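Local coordinates for uncharacterized protein (Streptomyces malaysiense, PDB 6ZYL) that catalyses β-hydroxylation of thioholgamide as a non-heme monooxygenase, probably dependent on iron and 2-oxoglutarate, at residues Met160-Gly165 with Leu214-Ala219; His128-Tyr133 with Ser210-Ala215. All blocks are in the same frame, centred on the assembly; numbering follows the deposited sequence.

In the fold
From the N terminus, the chain first passes through His128-Tyr133, where the short strand 128-129 edges the four-stranded sheet, and then through Met160-Gly165 on strand 160-162 of that sheet. Both await the same later stretch. Contact 2 is closed when Ser210-Ala215 returns 76 residues on, and contact 1 when Leu214-Ala219 follows, ending a 48-residue loop. The two closures therefore cross, sharing Leu214 and Ala215. Strand 209-212 belongs to the larger mixed sheet and strand 217-220 to the smaller one, so the turn between them joins the two sheets. The contacts also touch directly: the Tyr162 hydroxyl, of contact 1, probably hydrogen-bonds both Ser210 and His212, of contact 2.

Contact 1: residues Met160-Gly165 with Leu214-Ala219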
loop_
_atom_site.group_PDB
_atom_site.type_symbol
_atom_site.label_atom_id
_atom_site.label_comp_id
_atom_site.label_asym_id
_atom_site.label_seq_id
_atom_site.Cartn_x
_atom_site.Cartn_y
_atom_site.Cartn_z
ATOM N N MET A 160 2.409 11.630 5.371
ATOM C CA MET A 160 1.885 11.903 4.044
ATOM C C MET A 160 0.854 13.021 4.095
ATOM O O MET A 160 0.127 13.181 5.080
ATOM C CB MET A 160 1.260 10.621 3.496
ATOM C CG MET A 160 0.740 10.650 2.084
ATOM S SD MET A 160 0.553 8.940 1.510
ATOM C CE MET A 160 -0.548 8.259 2.751
ATOM N N ARG A 161 0.815 13.813 3.025
ATOM C CA ARG A 161 -0.198 14.841 2.832
ATOM C C ARG A 161 -1.066 14.470 1.636
ATOM O O ARG A 161 -0.556 13.990 0.622
ATOM C CB ARG A 161 0.414 16.220 2.565
ATOM C CG ARG A 161 1.532 16.652 3.477
ATOM C CD ARG A 161 1.773 18.156 3.331
ATOM N NE ARG A 161 2.549 18.501 2.138
ATOM C CZ ARG A 161 3.836 18.210 1.972
ATOM N NH1 ARG A 161 4.497 17.557 2.918
ATOM N NH2 ARG A 161 4.463 18.568 0.860
ATOM N N TYR A 162 -2.367 14.728 1.739
ATOM C CA TYR A 162 -3.292 14.476 0.644
ATOM C C TYR A 162 -3.727 15.786 -0.005
ATOM O O TYR A 162 -3.800 16.828 0.652
ATOM C CB TYR A 162 -4.548 13.740 1.121
ATOM C CG TYR A 162 -4.369 12.290 1.493
ATOM C CD1 TYR A 162 -3.434 11.486 0.856
ATOM C CD2 TYR A 162 -5.158 11.721 2.482
ATOM C CE1 TYR A 162 -3.288 10.154 1.205
ATOM C CE2 TYR A 162 -5.023 10.401 2.832
ATOM C CZ TYR A 162 -4.090 9.620 2.195
ATOM O OH TYR A 162 -3.968 8.303 2.567
ATOM N N ALA A 163 -4.039 15.718 -1.300
ATOM C CA ALA A 163 -4.653 16.820 -2.041
ATOM C C ALA A 163 -6.110 16.436 -2.289
ATOM O O ALA A 163 -6.409 15.646 -3.189
ATOM C CB ALA A 163 -3.911 17.090 -3.347
ATOM N N ARG A 164 -7.012 16.987 -1.481
ATOM C CA ARG A 164 -8.425 16.637 -1.565
ATOM C C ARG A 164 -8.953 16.828 -2.980
ATOM O O ARG A 164 -8.701 17.852 -3.622
ATOM C CB ARG A 164 -9.222 17.494 -0.579
ATOM C CG ARG A 164 -10.641 17.025 -0.314
ATOM C CD ARG A 164 -11.335 17.948 0.692
ATOM N NE ARG A 164 -11.193 17.479 2.070
ATOM C CZ ARG A 164 -10.465 18.086 3.003
ATOM N NH1 ARG A 164 -9.806 19.204 2.725
ATOM N NH2 ARG A 164 -10.401 17.575 4.226
ATOM N N GLY A 165 -9.678 15.825 -3.467
ATOM C CA GLY A 165 -10.289 15.885 -4.778
ATOM C C GLY A 165 -9.352 15.712 -5.951
ATOM O O GLY A 165 -9.814 15.744 -7.097
ATOM N N LEU A 214 -5.990 5.498 -5.736
ATOM C CA LEU A 214 -4.676 5.378 -6.356
ATOM C C LEU A 214 -4.332 6.576 -7.234
ATOM O O LEU A 214 -3.167 6.719 -7.624
ATOM C CB LEU A 214 -4.593 4.093 -7.178
ATOM C CG LEU A 214 -4.628 2.790 -6.374
ATOM C CD1 LEU A 214 -4.530 1.585 -7.306
ATOM C CD2 LEU A 214 -3.522 2.745 -5.331
ATOM N N ALA A 215 -5.306 7.427 -7.554
ATOM C CA ALA A 215 -5.061 8.681 -8.256
ATOM C C ALA A 215 -4.994 9.870 -7.304
ATOM O O ALA A 215 -4.910 11.016 -7.758
ATOM C CB ALA A 215 -6.143 8.917 -9.312
ATOM N N MET A 216 -5.046 9.625 -5.996
ATOM C CA MET A 216 -4.879 10.691 -5.021
ATOM C C MET A 216 -3.451 11.217 -5.091
ATOM O O MET A 216 -2.492 10.450 -4.953
ATOM C CB MET A 216 -5.197 10.181 -3.616
ATOM C CG MET A 216 -4.760 11.108 -2.490
ATOM S SD MET A 216 -5.456 12.767 -2.593
ATOM C CE MET A 216 -7.189 12.398 -2.857
ATOM N N ALA A 217 -3.307 12.519 -5.321
ATOM C CA ALA A 217 -2.001 13.157 -5.259
ATOM C C ALA A 217 -1.596 13.317 -3.800
ATOM O O ALA A 217 -2.388 13.790 -2.978
ATOM C CB ALA A 217 -2.029 14.515 -5.958
ATOM N N HIS A 218 -0.371 12.913 -3.474
ATOM C CA HIS A 218 0.112 13.045 -2.108
ATOM C C HIS A 218 1.613 13.284 -2.118
ATOM O O HIS A 218 2.303 13.018 -3.106
ATOM C CB HIS A 218 -0.232 11.810 -1.255
ATOM C CG HIS A 218 0.245 10.514 -1.832
ATOM N ND1 HIS A 218 1.536 10.056 -1.669
ATOM C CD2 HIS A 218 -0.401 9.567 -2.554
ATOM C CE1 HIS A 218 1.667 8.891 -2.277
ATOM N NE2 HIS A 218 0.508 8.572 -2.822
ATOM N N ALA A 219 2.104 13.806 -0.996
ATOM C CA ALA A 219 3.520 14.062 -0.792
ATOM C C ALA A 219 3.856 13.726 0.652
ATOM O O ALA A 219 2.970 13.586 1.496
ATOM C CB ALA A 219 3.887 15.518 -1.106
#
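Over one face of the His218 imidazole lies the sulfur of Met160, SD 3.8 Å from the ring centroid and displaced toward the rim; CB of His218 meets the edge of the Tyr162 ring, and Ala219 CB covers one face of the Arg161 guanidinium. These side chains flank an antiparallel strand pair in the smaller sheet of what is probably the double-stranded β-helix of the PhyH family. Met160 reaches the imidazole with CG opposite the backbone N (chi1 -176°) and its end bent. His218 NE2 is hydrogen-bonded to Asp130 OD1; His128, Asp130 and His218 probably correspond to the family's HxD...H iron triad, here without metal. On the sheet face that carries Arg161 and Ala219, Arg161 NE forms a salt bridge with Glu196. Met216 crosses Tyr162 at about a right angle, its CG 3.6 Å from Tyr162 CD1 and its SD in an oblique Met-aromatic contact; SD also lies 3.1 Å from Ala163 O. With an alanine in place of Met216, the Tyr162 ring would probably lose its thioether neighbour and a gap would open beside Ala163. Arg161 N bonds Ala219 O at 2.7 Å and, past the non-hydrogen-bonded pair Tyr162-His218, Ala163 N bonds Ala217 O at 3.0 Å.

Contact 2: residues His128-Tyr133 with Ser210-Ala215; sequences HQDAVY and SVHHLA
Asp130 and His212 supply the side-chain hydrogen bond that anchors this contact: His212 NE2 donates to Asp130 OD2 at 2.7 Å, with 162° at the hydrogen. The His212 CG sits between the backbone N and the carbonyl carbon (chi1 66°), which turns NE2 toward the carboxylate. The oxygen lies at the ring edge, in its plane, although carboxylate and imidazole planes are 47° apart. His212 ND1 is engaged by Tyr162, so both ring nitrogens are held and the ring's rotation is fixed. Because Asp130 occupies the aspartate position of the family's HxD motif, its bond to His212 suggests that His212 may be a second-shell residue orienting a probable metal ligand.

Side chain meets backbone at Gln129, whose NE2 donates to Ala215 O at 2.6 Å from a position tilted out of the carbonyl plane. The same NE2 also reaches Gly170 O, and OE1 accepts from Leu172 N, which pins the buried amide at both ends. Between backbones, Ala131 N donates to Leu214 O at 2.9 Å.

Apolar contact is modest: Ala131 CB rests 4.0 Å from Leu214 CB, and Leu214 CD2 lies near Asp130 CB. Around these groups, Tyr139 of helix 139-142 touches both Ala131 and Leu214, strand 143-149 packs against Leu214 through Ala143 and Arg145, and Phe37 of strand 37-41 lies against His212.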
loop_
_atom_site.group_PDB
_atom_site.type_symbol
_atom_site.label_atom_id
_atom_site.label_comp_id
_atom_site.label_asym_id
_atom_site.label_seq_id
_atom_site.Cartn_x
_atom_site.Cartn_y
_atom_site.Cartn_z
ATOM N N HIS A 128 2.605 13.360 -6.129
ATOM C CA HIS A 128 2.530 12.310 -7.137
ATOM C C HIS A 128 1.387 11.373 -6.782
ATOM O O HIS A 128 0.839 11.419 -5.676
ATOM C CB HIS A 128 3.849 11.541 -7.237
ATOM C CG HIS A 128 4.119 10.658 -6.058
ATOM N ND1 HIS A 128 4.535 11.150 -4.839
ATOM C CD2 HIS A 128 4.025 9.316 -5.909
ATOM C CE1 HIS A 128 4.691 10.148 -3.993
ATOM N NE2 HIS A 128 4.386 9.024 -4.616
ATOM N N GLN A 129 1.032 10.521 -7.741
ATOM C CA GLN A 129 -0.041 9.551 -7.590
ATOM C C GLN A 129 0.529 8.139 -7.639
ATOM O O GLN A 129 1.472 7.866 -8.390
ATOM C CB GLN A 129 -1.095 9.716 -8.689
ATOM C CG GLN A 129 -1.719 11.100 -8.770
ATOM C CD GLN A 129 -2.440 11.338 -10.087
ATOM O OE1 GLN A 129 -1.860 11.191 -11.161
ATOM N NE2 GLN A 129 -3.713 11.703 -10.009
ATOM N N ASP A 130 -0.056 7.241 -6.844
ATOM C CA ASP A 130 0.425 5.864 -6.812
ATOM C C ASP A 130 0.206 5.153 -8.143
ATOM O O ASP A 130 0.977 4.256 -8.499
ATOM C CB ASP A 130 -0.278 5.079 -5.699
ATOM C CG ASP A 130 0.010 5.627 -4.314
ATOM O OD1 ASP A 130 1.107 6.186 -4.100
ATOM O OD2 ASP A 130 -0.865 5.488 -3.434
ATOM N N ALA A 131 -0.833 5.537 -8.887
ATOM C CA ALA A 131 -1.269 4.749 -10.033
ATOM C C ALA A 131 -0.291 4.792 -11.200
ATOM O O ALA A 131 -0.392 3.950 -12.097
ATOM C CB ALA A 131 -2.640 5.236 -10.506
ATOM N N VAL A 132 0.663 5.727 -11.195
ATOM C CA VAL A 132 1.402 6.052 -12.417
ATOM C C VAL A 132 2.037 4.807 -13.024
ATOM O O VAL A 132 1.936 4.565 -14.234
ATOM C CB VAL A 132 2.457 7.136 -12.130
ATOM C CG1 VAL A 132 3.290 7.401 -13.378
ATOM C CG2 VAL A 132 1.787 8.413 -11.643
ATOM N N TYR A 133 2.717 4.005 -12.206
ATOM C CA TYR A 133 3.498 2.888 -12.724
ATOM C C TYR A 133 2.912 1.527 -12.375
ATOM O O TYR A 133 3.589 0.509 -12.557
ATOM C CB TYR A 133 4.942 2.970 -12.224
ATOM C CG TYR A 133 5.678 4.198 -12.694
ATOM C CD1 TYR A 133 5.827 4.459 -14.049
ATOM C CD2 TYR A 133 6.217 5.103 -11.787
ATOM C CE1 TYR A 133 6.493 5.581 -14.489
ATOM C CE2 TYR A 133 6.885 6.230 -12.219
ATOM C CZ TYR A 133 7.018 6.460 -13.570
ATOM O OH TYR A 133 7.680 7.570 -14.014
ATOM N N SER A 210 -5.325 4.905 6.836
ATOM C CA SER A 210 -5.948 5.793 5.871
ATOM C C SER A 210 -6.174 5.006 4.589
ATOM O O SER A 210 -5.368 4.140 4.232
ATOM C CB SER A 210 -5.077 7.020 5.601
ATOM O OG SER A 210 -5.695 7.872 4.657
ATOM N N VAL A 211 -7.280 5.292 3.913
ATOM C CA VAL A 211 -7.618 4.673 2.637
ATOM C C VAL A 211 -7.696 5.788 1.608
ATOM O O VAL A 211 -8.456 6.747 1.787
ATOM C CB VAL A 211 -8.945 3.901 2.706
ATOM C CG1 VAL A 211 -9.117 3.039 1.461
ATOM C CG2 VAL A 211 -9.011 3.061 3.970
ATOM N N HIS A 212 -6.915 5.677 0.538
ATOM C CA HIS A 212 -6.933 6.696 -0.499
ATOM C C HIS A 212 -6.984 6.068 -1.885
ATOM O O HIS A 212 -6.586 4.918 -2.091
ATOM C CB HIS A 212 -5.722 7.659 -0.371
ATOM C CG HIS A 212 -4.385 7.024 -0.610
ATOM N ND1 HIS A 212 -3.469 6.818 0.400
ATOM C CD2 HIS A 212 -3.788 6.603 -1.750
ATOM C CE1 HIS A 212 -2.376 6.273 -0.104
ATOM N NE2 HIS A 212 -2.546 6.129 -1.406
ATOM N N HIS A 213 -7.538 6.846 -2.812
ATOM C CA HIS A 213 -7.607 6.490 -4.221
ATOM C C HIS A 213 -6.206 6.439 -4.814
ATOM O O HIS A 213 -5.330 7.223 -4.444
ATOM C CB HIS A 213 -8.467 7.533 -4.944
ATOM C CG HIS A 213 -9.012 7.087 -6.263
ATOM N ND1 HIS A 213 -8.306 7.216 -7.437
ATOM C CD2 HIS A 213 -10.214 6.562 -6.604
ATOM C CE1 HIS A 213 -9.034 6.763 -8.441
ATOM N NE2 HIS A 213 -10.197 6.361 -7.961
ATOM N N LEU A 214 -5.990 5.498 -5.736
ATOM C CA LEU A 214 -4.676 5.378 -6.356
ATOM C C LEU A 214 -4.332 6.576 -7.234
ATOM O O LEU A 214 -3.167 6.719 -7.624
ATOM C CB LEU A 214 -4.593 4.093 -7.178
ATOM C CG LEU A 214 -4.628 2.790 -6.374
ATOM C CD1 LEU A 214 -4.530 1.585 -7.306
ATOM C CD2 LEU A 214 -3.522 2.745 -5.331
ATOM N N ALA A 215 -5.306 7.427 -7.554
ATOM C CA ALA A 215 -5.061 8.681 -8.256
ATOM C C ALA A 215 -4.994 9.870 -7.304
ATOM O O ALA A 215 -4.910 11.016 -7.758
ATOM C CB ALA A 215 -6.143 8.917 -9.312
#